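PDB 2BNL: RsbT co-antagonist protein RsbRA from Bacillus subtilis, which acts in the stressosome as a regulator of sigma-B, stimulating the RsbT kinase toward RsbS in response to salt and heat stress. Local coordinates for residues L70-M81 / I127-W135. Residues are numbered along the deposited sequence; the frame is centred on the assembly and turned at random.
Sequences LALRAVQIGLSM and IFNQYSISW
Tyr131 OH donates a well-directed hydrogen bond to Leu79 O at 2.6 Å: the donor lies in the carbonyl plane, on a lone pair, at a C=O...donor angle of 141°. With CG anti to the backbone N (chi1 -176°), the phenol extends across to the turn after helix 64-76. Gly78, at positive phi, closes that helix in a Schellman motif, leaving Leu79 O at the edge of the ring.

Val75 CG2 makes a CH-pi contact, standing over one face 3.6 Å from the Tyr131 ring centroid; Met81 CA lies over the opposite face, offset toward the rim, while Met81 CB touches Tyr131 CE2. Ala74 CB meets the edge, and Tyr131 thus fits as a knob into the hole formed by Ala71, Ala74, Val75 and Met81. Cutting Tyr131 back to an alanine is likely to leave Leu79 O without its hydroxyl mate and to open a gap between Val75 and Met81.

The axes of segments 70-76 and 127-135 cross at -54° and approach to 8.1 Å, joining helix 64-76 to helix 109-135 in the N-terminal non-heme globin domain of RsbRA. The small Ala71 side chain allows this, CB lying 3.4 Å from Tyr131 N.

Selenomethionine Met81 adds Met-aromatic contacts with Tyr131 and Phe128, SE lying obliquely 4.6 Å from the Tyr131 ring centroid. Met81 CE touches Phe128 CD1 at 3.4 Å. Phe128 also meets Phe128 of the second subunit, placing this flank at the dimer interface.

Further out, Val75 CG1 sits 3.6 Å from Trp135 CZ2, meeting the indole obliquely.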
loop_
_atom_site.group_PDB
_atom_site.type_symbol
_atom_site.label_atom_id
_atom_site.label_comp_id
_atom_site.label_asym_id
_atom_site.label_seq_id
_atom_site.Cartn_x
_atom_site.Cartn_y
_atom_site.Cartn_z
ATOM N N LEU A 70 8.221 -13.695 6.419
ATOM C CA LEU A 70 8.069 -13.420 5.000
ATOM C C LEU A 70 8.862 -12.154 4.602
ATOM O O LEU A 70 9.509 -12.134 3.526
ATOM C CB LEU A 70 6.619 -13.249 4.606
ATOM C CG LEU A 70 6.282 -12.801 3.169
ATOM C CD1 LEU A 70 6.881 -13.755 2.306
ATOM C CD2 LEU A 70 4.831 -12.852 2.924
ATOM N N ALA A 71 8.801 -11.095 5.428
ATOM C CA ALA A 71 9.431 -9.808 5.086
ATOM C C ALA A 71 10.939 -9.937 5.083
ATOM O O ALA A 71 11.624 -9.428 4.175
ATOM C CB ALA A 71 8.967 -8.732 6.067
ATOM N N LEU A 72 11.468 -10.603 6.086
ATOM C CA LEU A 72 12.885 -10.868 6.184
ATOM C C LEU A 72 13.452 -11.669 5.026
ATOM O O LEU A 72 14.486 -11.343 4.456
ATOM C CB LEU A 72 13.191 -11.586 7.497
ATOM C CG LEU A 72 14.625 -11.945 7.840
ATOM C CD1 LEU A 72 15.536 -10.771 7.865
ATOM C CD2 LEU A 72 14.779 -12.795 9.075
ATOM N N ARG A 73 12.703 -12.684 4.606
ATOM C CA ARG A 73 13.101 -13.481 3.435
ATOM C C ARG A 73 13.110 -12.601 2.207
ATOM O O ARG A 73 14.053 -12.681 1.377
ATOM C CB ARG A 73 12.094 -14.634 3.236
ATOM C CG ARG A 73 12.443 -15.699 2.260
ATOM C CD ARG A 73 11.203 -16.783 2.181
ATOM N NE ARG A 73 11.107 -17.122 0.772
ATOM C CZ ARG A 73 10.197 -17.911 0.128
ATOM N NH1 ARG A 73 9.113 -18.464 0.798
ATOM N NH2 ARG A 73 10.394 -18.097 -1.244
ATOM N N ALA A 74 12.068 -11.802 2.031
ATOM C CA ALA A 74 12.041 -10.857 0.920
ATOM C C ALA A 74 13.300 -9.945 0.779
ATOM O O ALA A 74 13.915 -9.811 -0.299
ATOM C CB ALA A 74 10.725 -10.031 0.873
ATOM N N VAL A 75 13.658 -9.326 1.874
ATOM C CA VAL A 75 14.911 -8.606 1.996
ATOM C C VAL A 75 16.069 -9.483 1.602
ATOM O O VAL A 75 16.868 -9.050 0.736
ATOM C CB VAL A 75 15.109 -8.069 3.422
ATOM C CG1 VAL A 75 16.574 -7.410 3.570
ATOM C CG2 VAL A 75 14.006 -7.066 3.731
ATOM N N GLN A 76 16.173 -10.678 2.178
ATOM C CA GLN A 76 17.413 -11.463 2.040
ATOM C C GLN A 76 17.632 -11.967 0.623
ATOM O O GLN A 76 18.774 -12.114 0.220
ATOM C CB GLN A 76 17.499 -12.576 3.040
ATOM C CG GLN A 76 17.565 -11.902 4.426
ATOM C CD GLN A 76 17.803 -12.841 5.560
ATOM O OE1 GLN A 76 18.306 -12.423 6.646
ATOM N NE2 GLN A 76 17.443 -14.072 5.369
ATOM N N ILE A 77 16.517 -12.223 -0.085
ATOM C CA ILE A 77 16.559 -12.723 -1.448
ATOM C C ILE A 77 16.684 -11.600 -2.407
ATOM O O ILE A 77 16.775 -11.901 -3.552
ATOM C CB ILE A 77 15.425 -13.764 -1.792
ATOM C CG1 ILE A 77 14.051 -13.049 -1.897
ATOM C CG2 ILE A 77 15.515 -14.998 -0.791
ATOM C CD1 ILE A 77 12.829 -13.886 -2.329
ATOM N N GLY A 78 16.671 -10.320 -1.972
ATOM C CA GLY A 78 16.919 -9.217 -2.924
ATOM C C GLY A 78 15.662 -8.595 -3.560
ATOM O O GLY A 78 15.759 -7.846 -4.529
ATOM N N LEU A 79 14.475 -8.895 -3.048
ATOM C CA LEU A 79 13.247 -8.151 -3.502
ATOM C C LEU A 79 13.308 -6.759 -2.861
ATOM O O LEU A 79 13.519 -6.634 -1.686
ATOM C CB LEU A 79 11.963 -8.842 -3.142
ATOM C CG LEU A 79 11.863 -10.314 -3.555
ATOM C CD1 LEU A 79 10.415 -10.686 -3.115
ATOM C CD2 LEU A 79 12.144 -10.494 -5.062
ATOM N N SER A 80 13.205 -5.711 -3.659
ATOM C CA SER A 80 13.057 -4.345 -3.105
ATOM C C SER A 80 11.704 -4.119 -2.543
ATOM O O SER A 80 10.765 -4.879 -2.785
ATOM C CB SER A 80 13.273 -3.313 -4.215
ATOM O OG SER A 80 12.332 -3.424 -5.250
HETATM N N MSE A 81 11.583 -3.018 -1.791
HETATM C CA MSE A 81 10.331 -2.626 -1.158
HETATM C C MSE A 81 9.419 -2.284 -2.298
HETATM O O MSE A 81 8.246 -2.559 -2.245
HETATM C CB MSE A 81 10.504 -1.426 -0.212
HETATM C CG MSE A 81 9.289 -0.808 0.151
HETATM SE SE MSE A 81 8.250 -1.799 1.468
HETATM C CE MSE A 81 7.228 -1.690 0.637
ATOM N N ILE A 127 3.319 -6.079 6.742
ATOM C CA ILE A 127 4.426 -6.576 5.944
ATOM C C ILE A 127 5.448 -5.486 5.555
ATOM O O ILE A 127 6.705 -5.695 5.652
ATOM C CB ILE A 127 3.939 -7.420 4.699
ATOM C CG1 ILE A 127 3.200 -8.686 5.097
ATOM C CG2 ILE A 127 5.127 -7.709 3.723
ATOM C CD1 ILE A 127 2.441 -9.340 3.973
ATOM N N PHE A 128 4.963 -4.366 5.049
ATOM C CA PHE A 128 5.866 -3.290 4.656
ATOM C C PHE A 128 6.699 -2.888 5.918
ATOM O O PHE A 128 7.902 -2.643 5.850
ATOM C CB PHE A 128 5.116 -2.070 4.095
ATOM C CG PHE A 128 4.277 -2.330 2.904
ATOM C CD1 PHE A 128 4.586 -3.336 2.018
ATOM C CD2 PHE A 128 3.232 -1.543 2.625
ATOM C CE1 PHE A 128 3.789 -3.572 0.912
ATOM C CE2 PHE A 128 2.457 -1.719 1.484
ATOM C CZ PHE A 128 2.743 -2.804 0.650
ATOM N N ASN A 129 5.996 -2.744 7.063
ATOM C CA ASN A 129 6.688 -2.341 8.302
ATOM C C ASN A 129 7.835 -3.278 8.647
ATOM O O ASN A 129 8.905 -2.859 8.994
ATOM C CB ASN A 129 5.658 -2.254 9.421
ATOM C CG ASN A 129 6.162 -1.513 10.647
ATOM O OD1 ASN A 129 6.651 -0.393 10.576
ATOM N ND2 ASN A 129 6.057 -2.160 11.798
ATOM N N GLN A 130 7.589 -4.585 8.534
ATOM C CA GLN A 130 8.613 -5.625 8.949
ATOM C C GLN A 130 9.729 -5.690 7.939
ATOM O O GLN A 130 10.862 -5.864 8.282
ATOM C CB GLN A 130 7.927 -6.977 9.098
ATOM C CG GLN A 130 7.135 -7.066 10.382
ATOM C CD GLN A 130 7.983 -6.839 11.669
ATOM O OE1 GLN A 130 9.051 -7.386 11.848
ATOM N NE2 GLN A 130 7.425 -6.141 12.560
ATOM N N TYR A 131 9.395 -5.377 6.706
ATOM C CA TYR A 131 10.406 -5.249 5.655
ATOM C C TYR A 131 11.440 -4.156 6.032
ATOM O O TYR A 131 12.707 -4.349 6.015
ATOM C CB TYR A 131 9.724 -4.913 4.325
ATOM C CG TYR A 131 10.701 -4.857 3.207
ATOM C CD1 TYR A 131 10.886 -5.978 2.369
ATOM C CD2 TYR A 131 11.509 -3.784 3.040
ATOM C CE1 TYR A 131 11.837 -5.932 1.307
ATOM C CE2 TYR A 131 12.463 -3.734 1.982
ATOM C CZ TYR A 131 12.590 -4.816 1.132
ATOM O OH TYR A 131 13.604 -4.779 0.176
ATOM N N SER A 132 10.913 -2.968 6.330
ATOM C CA SER A 132 11.728 -1.801 6.669
ATOM C C SER A 132 12.498 -2.048 7.972
ATOM O O SER A 132 13.679 -1.723 8.054
ATOM C CB SER A 132 10.835 -0.510 6.794
ATOM O OG SER A 132 11.637 0.671 7.011
ATOM N N ILE A 133 11.828 -2.626 8.956
ATOM C CA ILE A 133 12.410 -2.927 10.275
ATOM C C ILE A 133 13.540 -3.852 10.111
ATOM O O ILE A 133 14.528 -3.660 10.772
ATOM C CB ILE A 133 11.377 -3.423 11.299
ATOM C CG1 ILE A 133 10.582 -2.259 11.825
ATOM C CG2 ILE A 133 12.035 -4.219 12.432
ATOM C CD1 ILE A 133 9.319 -2.656 12.580
ATOM N N SER A 134 13.499 -4.777 9.158
ATOM C CA SER A 134 14.632 -5.691 8.965
ATOM C C SER A 134 15.925 -4.874 8.787
ATOM O O SER A 134 17.045 -5.305 9.168
ATOM C CB SER A 134 14.350 -6.645 7.864
ATOM O OG SER A 134 13.302 -7.538 8.312
ATOM N N TRP A 135 15.802 -3.637 8.307
ATOM C CA TRP A 135 16.993 -2.761 8.098
ATOM C C TRP A 135 17.290 -1.848 9.295
ATOM O O TRP A 135 18.446 -1.820 9.747
ATOM C CB TRP A 135 16.812 -1.931 6.864
ATOM C CG TRP A 135 16.876 -2.712 5.560
ATOM C CD1 TRP A 135 15.832 -2.915 4.642
ATOM C CD2 TRP A 135 18.040 -3.367 5.006
ATOM N NE1 TRP A 135 16.322 -3.564 3.513
ATOM C CE2 TRP A 135 17.670 -3.865 3.713
ATOM C CE3 TRP A 135 19.378 -3.467 5.397
ATOM C CZ2 TRP A 135 18.621 -4.560 2.859
ATOM C CZ3 TRP A 135 20.329 -4.139 4.522
ATOM C CH2 TRP A 135 19.916 -4.689 3.291
#